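Local coordinates for QdtA (Thermoanaerobacterium thermosaccharolyticum, PDB 4ZU5), which belongs to the WxcM-like family of the cupin clan, forming a two-chain assembly of beta-rich subunits that holds thymidine in the crystal, at residues A[3-8]-A[93-98]; A[60-65]-A[104-109]; A[67-72]-A[97-102]. All blocks are in the same frame, centred on the assembly; numbering follows the deposited sequence.

Overall arrangement
All three contacts fall within one small WxcM-like cupin domain of two facing antiparallel sheets. Contact 2 pairs strands 58-64 and 107-112 in one sheet; contact 3 pairs strands 67-73 and 96-100 in the other. Their centres are about 12 Å apart, and they face each other across the interior, Cys62 and Cys106 packing on Val67. Contact 1 links strand 5-9, an edge strand of contact 2's sheet, to the start of strand 96-100, which contact 3 shares. The centres of contacts 1 and 3 are about 11 Å apart, those of contacts 1 and 2 about 18 Å. Strands 58-64 and 67-73 follow each other in the chain, a short link crossing between sheets.

Contact 1 of 3, residues A[3-8]-A[93-98]. Unlike the reference sequence in segment 93-98: Leu94 (reference Phe), Val95 (reference Leu).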
loop_
_atom_site.group_PDB
_atom_site.type_symbol
_atom_site.label_atom_id
_atom_site.label_comp_id
_atom_site.label_asym_id
_atom_site.label_seq_id
_atom_site.Cartn_x
_atom_site.Cartn_y
_atom_site.Cartn_z
ATOM N N TYR A 3 -18.584 16.071 6.486
ATOM C CA TYR A 3 -19.068 14.698 6.638
ATOM C C TYR A 3 -18.287 13.673 5.830
ATOM O O TYR A 3 -17.780 13.975 4.771
ATOM C CB TYR A 3 -20.523 14.613 6.207
ATOM C CG TYR A 3 -21.504 15.382 7.050
ATOM C CD1 TYR A 3 -22.197 16.473 6.537
ATOM C CD2 TYR A 3 -21.748 15.017 8.368
ATOM C CE1 TYR A 3 -23.094 17.184 7.319
ATOM C CE2 TYR A 3 -22.619 15.732 9.151
ATOM C CZ TYR A 3 -23.299 16.804 8.611
ATOM O OH TYR A 3 -24.170 17.457 9.419
ATOM N N ASN A 4 -18.284 12.431 6.297
ATOM C CA ASN A 4 -17.875 11.255 5.539
ATOM C C ASN A 4 -16.363 11.197 5.332
ATOM O O ASN A 4 -15.859 10.567 4.385
ATOM C CB ASN A 4 -18.633 11.102 4.220
ATOM C CG ASN A 4 -20.139 10.922 4.409
ATOM O OD1 ASN A 4 -20.711 11.023 5.530
ATOM N ND2 ASN A 4 -20.795 10.605 3.310
ATOM N N VAL A 5 -15.656 11.819 6.249
ATOM C CA VAL A 5 -14.207 11.886 6.211
ATOM C C VAL A 5 -13.633 11.737 7.602
ATOM O O VAL A 5 -14.219 12.258 8.543
ATOM C CB VAL A 5 -13.782 13.242 5.590
ATOM C CG1 VAL A 5 -12.275 13.421 5.630
ATOM C CG2 VAL A 5 -14.237 13.286 4.150
ATOM N N ALA A 6 -12.464 11.105 7.750
ATOM C CA ALA A 6 -11.783 11.036 9.037
ATOM C C ALA A 6 -10.311 10.824 8.805
ATOM O O ALA A 6 -9.906 10.252 7.803
ATOM C CB ALA A 6 -12.273 9.910 9.925
ATOM N N LEU A 7 -9.575 11.231 9.819
ATOM C CA LEU A 7 -8.191 10.839 9.992
ATOM C C LEU A 7 -8.101 9.653 10.901
ATOM O O LEU A 7 -8.502 9.680 12.083
ATOM C CB LEU A 7 -7.386 12.010 10.526
ATOM C CG LEU A 7 -7.226 13.099 9.485
ATOM C CD1 LEU A 7 -6.717 14.331 10.226
ATOM C CD2 LEU A 7 -6.285 12.749 8.354
ATOM N N ILE A 8 -7.422 8.637 10.409
ATOM C CA ILE A 8 -7.247 7.416 11.135
ATOM C C ILE A 8 -5.778 7.211 11.480
ATOM O O ILE A 8 -4.908 7.432 10.641
ATOM C CB ILE A 8 -7.690 6.243 10.278
ATOM C CG1 ILE A 8 -9.205 6.203 10.146
ATOM C CG2 ILE A 8 -7.292 4.941 10.964
ATOM C CD1 ILE A 8 -9.540 5.078 9.158
ATOM N N PRO A 93 -18.599 7.802 0.926
ATOM C CA PRO A 93 -19.372 8.106 -0.275
ATOM C C PRO A 93 -19.712 9.585 -0.390
ATOM O O PRO A 93 -19.896 10.291 0.626
ATOM C CB PRO A 93 -20.642 7.296 -0.065
ATOM C CG PRO A 93 -20.112 6.066 0.586
ATOM C CD PRO A 93 -19.183 6.647 1.634
ATOM N N LEU A 94 -19.644 10.019 -1.637
ATOM C CA LEU A 94 -20.139 11.306 -2.064
ATOM C C LEU A 94 -19.347 12.456 -1.531
ATOM O O LEU A 94 -19.865 13.561 -1.318
ATOM C CB LEU A 94 -21.588 11.467 -1.657
ATOM C CG LEU A 94 -22.516 10.590 -2.500
ATOM C CD1 LEU A 94 -23.921 10.817 -2.000
ATOM C CD2 LEU A 94 -22.441 10.794 -4.003
ATOM N N VAL A 95 -18.052 12.232 -1.430
ATOM C CA VAL A 95 -17.148 13.307 -1.179
ATOM C C VAL A 95 -16.322 13.476 -2.445
ATOM O O VAL A 95 -15.824 12.504 -2.973
ATOM C CB VAL A 95 -16.219 12.944 -0.029
ATOM C CG1 VAL A 95 -15.134 13.997 0.139
ATOM C CG2 VAL A 95 -17.011 12.813 1.284
ATOM N N TRP A 96 -16.204 14.707 -2.950
ATOM C CA TRP A 96 -15.419 14.980 -4.155
ATOM C C TRP A 96 -14.004 15.229 -3.724
ATOM O O TRP A 96 -13.732 15.973 -2.764
ATOM C CB TRP A 96 -15.991 16.233 -4.891
ATOM C CG TRP A 96 -15.298 16.661 -6.169
ATOM C CD1 TRP A 96 -14.283 17.547 -6.271
ATOM C CD2 TRP A 96 -15.606 16.270 -7.503
ATOM N NE1 TRP A 96 -13.906 17.712 -7.589
ATOM C CE2 TRP A 96 -14.715 16.952 -8.366
ATOM C CE3 TRP A 96 -16.490 15.370 -8.060
ATOM C CZ2 TRP A 96 -14.704 16.764 -9.744
ATOM C CZ3 TRP A 96 -16.523 15.233 -9.432
ATOM C CH2 TRP A 96 -15.597 15.905 -10.258
ATOM N N ARG A 97 -13.055 14.693 -4.473
ATOM C CA ARG A 97 -11.687 15.020 -4.130
ATOM C C ARG A 97 -10.761 15.282 -5.292
ATOM O O ARG A 97 -10.969 14.791 -6.400
ATOM C CB ARG A 97 -11.086 13.999 -3.171
ATOM C CG ARG A 97 -10.427 12.816 -3.821
ATOM C CD ARG A 97 -11.430 12.098 -4.690
ATOM N NE ARG A 97 -12.662 11.696 -4.005
ATOM C CZ ARG A 97 -12.828 10.522 -3.402
ATOM N NH1 ARG A 97 -11.816 9.664 -3.360
ATOM N NH2 ARG A 97 -14.007 10.205 -2.876
ATOM N N GLU A 98 -9.767 16.101 -4.981
ATOM C CA GLU A 98 -8.624 16.426 -5.854
ATOM C C GLU A 98 -7.344 16.372 -5.031
ATOM O O GLU A 98 -7.334 16.582 -3.814
ATOM C CB GLU A 98 -8.844 17.834 -6.430
ATOM C CG GLU A 98 -10.123 17.955 -7.235
ATOM C CD GLU A 98 -10.583 19.379 -7.455
ATOM O OE1 GLU A 98 -9.794 20.276 -7.130
ATOM O OE2 GLU A 98 -11.713 19.549 -7.945
#
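Asn4 reaches Pro93 with its side-chain amide: ND2 donates to the carbonyl O of Pro93 at 2.8 Å, in a bond with an angle of 163° at the hydrogen. The acceptor lies in the amide plane of Asn4, while ND2 is tilted modestly from the carbonyl plane of Pro93. CG stands anti to the carbonyl carbon of Asn4 (chi1 -62°), beside the backbone N. Next to this bond is a small apolar touch made by one methyl of Val95, a residue that differs from the reference sequence. Its CG2 lies 3.8 Å from Asn4 CB and 4.0 Å from CG2 of Val5, the two valine side chains crossing at about a right angle.

One step out, Val95 O is held by Arg97, two residues on in the same segment: NH2 donates to that oxygen at 2.9 Å, with the oxygen near the guanidinium plane, and Arg97 NE adds a weak bond at 3.4 Å. Arg97 NH1 turns instead to Gln58. On the neighbouring residue, Trp96 NE1 gives a bond of 2.9 Å to OE2 of Glu98, which takes it on its anti side with the oxygen in the indole plane.

Farther out, Asn4 pairs through its backbone with Gly92 and packs on Phe136 of the helix 125-136, while Val5 rests on Leu71 and Leu89. The contact thus joins the start of the first strand to the turn leading into strand 96-100. Its chemistry is neutral: one well-directed amide-to-carbonyl hydrogen bond with a few methyl contacts beside it.

Contact 2 of 3, residues A[60-65]-A[104-109]; sequences LICLNG and EGCVLL
Asn64 sets CG anti to its backbone N (chi1 -169°), and its amide ND2 donates to Gly105 O at 2.9 Å. The donor stands above the carbonyl plane of Gly105, about 54° out of it, although the oxygen lies close to the plane of the Asn64 amide. Leu109 likewise carries CG anti to N (chi1 173°); its CD2 meets CD1 of Ile61 at 4.0 Å, these two side chains lying side by side, and CD1 of Leu63 at 4.0 Å.

The backbones run antiparallel. Ile61 and Leu109 form a hydrogen-bonded pair, with Leu109 N on Ile61 O at 2.7 Å and Ile61 N returning the bond to Leu109 O at 2.8 Å, and Leu63 N follows with Val107 O. Cys62 and Leu108 are the non-hydrogen-bonded pair next along. This is the middle of one sheet of the cupin jelly roll, with its two facing sheets; here strand 58-64 lies between 87-91 and 107-112.

On the face carrying Cys62 and Leu108, SG of Cys62 rests 3.8 Å from SG of Cys106, a van der Waals contact too long for a disulphide. Both cysteines pack on Val67 from the opposing sheet, and Leu82 also covers Cys62. CD1 of Leu108 approaches Ile61 O at 3.5 Å. On the other side Ile61 and Leu63 pack on Tyr38 of the second subunit, and Asn64 and Val107 meet Asn64 of that same subunit.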
loop_
_atom_site.group_PDB
_atom_site.type_symbol
_atom_site.label_atom_id
_atom_site.label_comp_id
_atom_site.label_asym_id
_atom_site.label_seq_id
_atom_site.Cartn_x
_atom_site.Cartn_y
_atom_site.Cartn_z
ATOM N N LEU A 60 -6.712 6.944 2.190
ATOM C CA LEU A 60 -5.537 7.456 1.502
ATOM C C LEU A 60 -4.391 7.616 2.488
ATOM O O LEU A 60 -4.573 8.111 3.613
ATOM C CB LEU A 60 -5.843 8.826 0.868
ATOM C CG LEU A 60 -6.590 8.896 -0.465
ATOM C CD1 LEU A 60 -7.898 8.105 -0.454
ATOM C CD2 LEU A 60 -6.896 10.325 -0.888
ATOM N N ILE A 61 -3.186 7.276 2.070
ATOM C CA ILE A 61 -2.006 7.393 2.956
ATOM C C ILE A 61 -0.797 7.834 2.156
ATOM O O ILE A 61 -0.506 7.270 1.097
ATOM C CB ILE A 61 -1.636 6.024 3.625
ATOM C CG1 ILE A 61 -2.886 5.312 4.127
ATOM C CG2 ILE A 61 -0.607 6.186 4.746
ATOM C CD1 ILE A 61 -2.798 3.808 4.046
ATOM N N CYS A 62 -0.083 8.827 2.671
ATOM C CA CYS A 62 1.115 9.331 1.988
ATOM C C CYS A 62 2.339 8.728 2.630
ATOM O O CYS A 62 2.571 8.932 3.831
ATOM C CB CYS A 62 1.144 10.841 2.066
ATOM S SG CYS A 62 2.714 11.417 1.376
ATOM N N LEU A 63 2.998 7.804 1.912
ATOM C CA LEU A 63 4.004 6.910 2.472
ATOM C C LEU A 63 5.390 7.569 2.431
ATOM O O LEU A 63 6.299 7.130 3.105
ATOM C CB LEU A 63 4.048 5.568 1.705
ATOM C CG LEU A 63 2.728 4.782 1.796
ATOM C CD1 LEU A 63 2.913 3.366 1.271
ATOM C CD2 LEU A 63 2.219 4.711 3.214
ATOM N N ASN A 64 5.502 8.640 1.656
ATOM C CA ASN A 64 6.763 9.364 1.535
ATOM C C ASN A 64 6.438 10.747 0.962
ATOM O O ASN A 64 5.532 10.909 0.123
ATOM C CB ASN A 64 7.714 8.675 0.575
ATOM C CG ASN A 64 9.103 9.275 0.642
ATOM O OD1 ASN A 64 9.717 9.403 1.716
ATOM N ND2 ASN A 64 9.586 9.675 -0.510
ATOM N N GLY A 65 7.126 11.746 1.495
ATOM C CA GLY A 65 6.883 13.126 1.090
ATOM C C GLY A 65 5.570 13.657 1.633
ATOM O O GLY A 65 5.177 13.334 2.752
ATOM N N GLU A 104 8.489 15.910 -4.451
ATOM C CA GLU A 104 9.395 15.049 -5.215
ATOM C C GLU A 104 9.575 13.802 -4.373
ATOM O O GLU A 104 9.811 13.909 -3.177
ATOM C CB GLU A 104 10.757 15.739 -5.435
ATOM C CG GLU A 104 11.887 14.869 -5.991
ATOM C CD GLU A 104 11.673 14.479 -7.442
ATOM O OE1 GLU A 104 10.840 15.061 -8.159
ATOM O OE2 GLU A 104 12.379 13.578 -7.904
ATOM N N GLY A 105 9.374 12.630 -4.976
ATOM C CA GLY A 105 9.468 11.357 -4.245
ATOM C C GLY A 105 8.148 10.942 -3.579
ATOM O O GLY A 105 8.082 9.899 -2.952
ATOM N N CYS A 106 7.082 11.731 -3.717
ATOM C CA CYS A 106 5.825 11.412 -3.011
ATOM C C CYS A 106 5.251 10.077 -3.469
ATOM O O CYS A 106 5.264 9.749 -4.654
ATOM C CB CYS A 106 4.784 12.473 -3.281
ATOM S SG CYS A 106 3.246 12.305 -2.325
ATOM N N VAL A 107 4.629 9.376 -2.534
ATOM C CA VAL A 107 3.955 8.120 -2.818
ATOM C C VAL A 107 2.628 8.172 -2.075
ATOM O O VAL A 107 2.644 8.308 -0.850
ATOM C CB VAL A 107 4.693 6.936 -2.191
ATOM C CG1 VAL A 107 3.857 5.699 -2.316
ATOM C CG2 VAL A 107 6.072 6.722 -2.795
ATOM N N LEU A 108 1.542 8.122 -2.810
ATOM C CA LEU A 108 0.183 8.110 -2.223
ATOM C C LEU A 108 -0.388 6.689 -2.430
ATOM O O LEU A 108 -0.518 6.251 -3.582
ATOM C CB LEU A 108 -0.662 9.080 -3.012
ATOM C CG LEU A 108 -2.112 9.271 -2.519
ATOM C CD1 LEU A 108 -2.168 9.502 -1.018
ATOM C CD2 LEU A 108 -2.905 10.334 -3.272
ATOM N N LEU A 109 -0.764 6.027 -1.335
ATOM C CA LEU A 109 -1.350 4.702 -1.359
ATOM C C LEU A 109 -2.838 4.839 -1.068
ATOM O O LEU A 109 -3.226 5.603 -0.187
ATOM C CB LEU A 109 -0.725 3.856 -0.262
ATOM C CG LEU A 109 -1.357 2.494 -0.042
ATOM C CD1 LEU A 109 -1.039 1.650 -1.277
ATOM C CD2 LEU A 109 -0.751 1.851 1.192
#

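Contact 3 of 3, residues A[67-72]-A[97-102]; sequences VKIRLK and REMFDF
Lys68 NZ is held by Asp101 OD2 at 2.8 Å, a salt bridge to the anti lone pair of that oxygen, and by a water at 3.1 Å that accepts a hydrogen bond from it. The same water donates to Asp101 O. A bend at chi4 (77°) swings NZ toward these partners; Glu81 adds a long, weak ion pair.

The Phe100 ring is covered on both faces, each time toward its rim. Lys68 CB sits over one, 3.8 Å from the ring centroid, and the Arg70 guanidinium lies flat on the opposite one, planes 7° apart and centres 4.3 Å apart. Arg70 NH1 also bridges to Glu98 OE1 at 2.9 Å, nearly along its C-O axis.

The strands are antiparallel neighbours: Lys68-Phe100 and Arg70-Glu98 are hydrogen-bonded pairs, Ile69-Met99 and Leu71-Arg97 non-hydrogen-bonded ones. On the face of these last, Ile69 CD1 touches Met99 CG at 3.6 Å. At the end of the pairing, Val67 CG2 is poised over the centre of the Phe102 ring at 3.5 Å, a CH-pi contact.

Strand 67-73 lies between 76-82 and 96-100, and 47-53 flanks the latter; Ile69 and Leu71 face Leu89 and Ile91 of the opposing sheet.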
loop_
_atom_site.group_PDB
_atom_site.type_symbol
_atom_site.label_atom_id
_atom_site.label_comp_id
_atom_site.label_asym_id
_atom_site.label_seq_id
_atom_site.Cartn_x
_atom_site.Cartn_y
_atom_site.Cartn_z
ATOM N N VAL A 67 1.534 15.505 0.183
ATOM C CA VAL A 67 0.546 15.728 -0.837
ATOM C C VAL A 67 -0.682 16.324 -0.138
ATOM O O VAL A 67 -0.972 16.016 1.022
ATOM C CB VAL A 67 0.134 14.449 -1.612
ATOM C CG1 VAL A 67 -0.394 13.380 -0.647
ATOM C CG2 VAL A 67 -0.897 14.735 -2.686
ATOM N N LYS A 68 -1.371 17.174 -0.870
ATOM C CA LYS A 68 -2.550 17.866 -0.384
ATOM C C LYS A 68 -3.806 17.329 -1.027
ATOM O O LYS A 68 -3.920 17.156 -2.263
ATOM C CB LYS A 68 -2.378 19.387 -0.640
ATOM C CG LYS A 68 -1.432 20.075 0.339
ATOM C CD LYS A 68 -1.294 21.556 0.013
ATOM C CE LYS A 68 -0.139 22.175 0.761
ATOM N NZ LYS A 68 1.125 21.792 0.094
ATOM N N ILE A 69 -4.798 17.047 -0.174
ATOM C CA ILE A 69 -6.035 16.494 -0.644
ATOM C C ILE A 69 -7.098 17.548 -0.432
ATOM O O ILE A 69 -7.331 17.974 0.705
ATOM C CB ILE A 69 -6.516 15.260 0.157
ATOM C CG1 ILE A 69 -5.413 14.250 0.397
ATOM C CG2 ILE A 69 -7.724 14.661 -0.527
ATOM C CD1 ILE A 69 -4.632 13.864 -0.832
ATOM N N ARG A 70 -7.705 17.973 -1.527
ATOM C CA ARG A 70 -8.839 18.905 -1.454
ATOM C C ARG A 70 -10.106 18.072 -1.432
ATOM O O ARG A 70 -10.398 17.362 -2.377
ATOM C CB ARG A 70 -8.830 19.865 -2.654
ATOM C CG ARG A 70 -10.078 20.725 -2.844
ATOM C CD ARG A 70 -9.989 21.677 -4.065
ATOM N NE ARG A 70 -8.823 22.558 -4.015
ATOM C CZ ARG A 70 -7.744 22.454 -4.785
ATOM N NH1 ARG A 70 -7.625 21.515 -5.708
ATOM N NH2 ARG A 70 -6.736 23.266 -4.588
ATOM N N LEU A 71 -10.846 18.162 -0.328
ATOM C CA LEU A 71 -12.081 17.460 -0.138
ATOM C C LEU A 71 -13.213 18.464 -0.223
ATOM O O LEU A 71 -13.160 19.538 0.383
ATOM C CB LEU A 71 -12.144 16.811 1.249
ATOM C CG LEU A 71 -10.919 15.956 1.559
ATOM C CD1 LEU A 71 -10.769 15.733 3.059
ATOM C CD2 LEU A 71 -11.081 14.659 0.820
ATOM N N LYS A 72 -14.271 18.075 -0.913
ATOM C CA LYS A 72 -15.431 18.928 -0.908
ATOM C C LYS A 72 -16.763 18.232 -1.043
ATOM O O LYS A 72 -16.912 17.192 -1.678
ATOM C CB LYS A 72 -15.224 20.031 -1.946
ATOM C CG LYS A 72 -16.116 20.030 -3.155
ATOM C CD LYS A 72 -15.345 20.732 -4.261
ATOM C CE LYS A 72 -15.854 22.146 -4.509
ATOM N NZ LYS A 72 -15.087 22.639 -5.686
ATOM N N ARG A 97 -13.055 14.693 -4.473
ATOM C CA ARG A 97 -11.687 15.020 -4.130
ATOM C C ARG A 97 -10.761 15.282 -5.292
ATOM O O ARG A 97 -10.969 14.791 -6.400
ATOM C CB ARG A 97 -11.086 13.999 -3.171
ATOM C CG ARG A 97 -10.427 12.816 -3.821
ATOM C CD ARG A 97 -11.430 12.098 -4.690
ATOM N NE ARG A 97 -12.662 11.696 -4.005
ATOM C CZ ARG A 97 -12.828 10.522 -3.402
ATOM N NH1 ARG A 97 -11.816 9.664 -3.360
ATOM N NH2 ARG A 97 -14.007 10.205 -2.876
ATOM N N GLU A 98 -9.767 16.101 -4.981
ATOM C CA GLU A 98 -8.624 16.426 -5.854
ATOM C C GLU A 98 -7.344 16.372 -5.031
ATOM O O GLU A 98 -7.334 16.582 -3.814
ATOM C CB GLU A 98 -8.844 17.834 -6.430
ATOM C CG GLU A 98 -10.123 17.955 -7.235
ATOM C CD GLU A 98 -10.583 19.379 -7.455
ATOM O OE1 GLU A 98 -9.794 20.276 -7.130
ATOM O OE2 GLU A 98 -11.713 19.549 -7.945
ATOM N N MET A 99 -6.235 16.059 -5.683
ATOM C CA MET A 99 -4.983 15.940 -4.999
ATOM C C MET A 99 -3.921 16.777 -5.712
ATOM O O MET A 99 -3.884 16.802 -6.934
ATOM C CB MET A 99 -4.535 14.478 -5.012
ATOM C CG MET A 99 -5.472 13.495 -4.316
ATOM S SD MET A 99 -6.655 12.765 -5.421
ATOM C CE MET A 99 -5.667 11.376 -5.962
ATOM N N PHE A 100 -3.065 17.426 -4.949
ATOM C CA PHE A 100 -2.132 18.407 -5.528
ATOM C C PHE A 100 -0.940 18.681 -4.628
ATOM O O PHE A 100 -0.878 18.198 -3.488
ATOM C CB PHE A 100 -2.921 19.675 -5.913
ATOM C CG PHE A 100 -3.377 20.481 -4.729
ATOM C CD1 PHE A 100 -2.609 21.535 -4.250
ATOM C CD2 PHE A 100 -4.548 20.167 -4.076
ATOM C CE1 PHE A 100 -3.008 22.292 -3.159
ATOM C CE2 PHE A 100 -4.956 20.911 -2.980
ATOM C CZ PHE A 100 -4.170 21.944 -2.498
ATOM N N ASP A 101 0.045 19.438 -5.125
ATOM C CA ASP A 101 1.277 19.639 -4.395
ATOM C C ASP A 101 1.941 18.341 -3.967
ATOM O O ASP A 101 2.373 18.196 -2.820
ATOM C CB ASP A 101 1.066 20.486 -3.142
ATOM C CG ASP A 101 0.907 22.010 -3.453
ATOM O OD1 ASP A 101 0.835 22.433 -4.618
ATOM O OD2 ASP A 101 0.720 22.744 -2.478
ATOM N N PHE A 102 1.997 17.385 -4.886
ATOM C CA PHE A 102 2.804 16.214 -4.644
ATOM C C PHE A 102 4.271 16.646 -4.599
ATOM O O PHE A 102 4.747 17.234 -5.561
ATOM C CB PHE A 102 2.609 15.249 -5.809
ATOM C CG PHE A 102 1.300 14.542 -5.832
ATOM C CD1 PHE A 102 0.175 15.122 -6.382
ATOM C CD2 PHE A 102 1.214 13.209 -5.393
ATOM C CE1 PHE A 102 -1.026 14.416 -6.478
ATOM C CE2 PHE A 102 0.019 12.509 -5.456
ATOM C CZ PHE A 102 -1.108 13.107 -6.015
HETATM O O HOH W 1 2.387 18.988 -0.377
#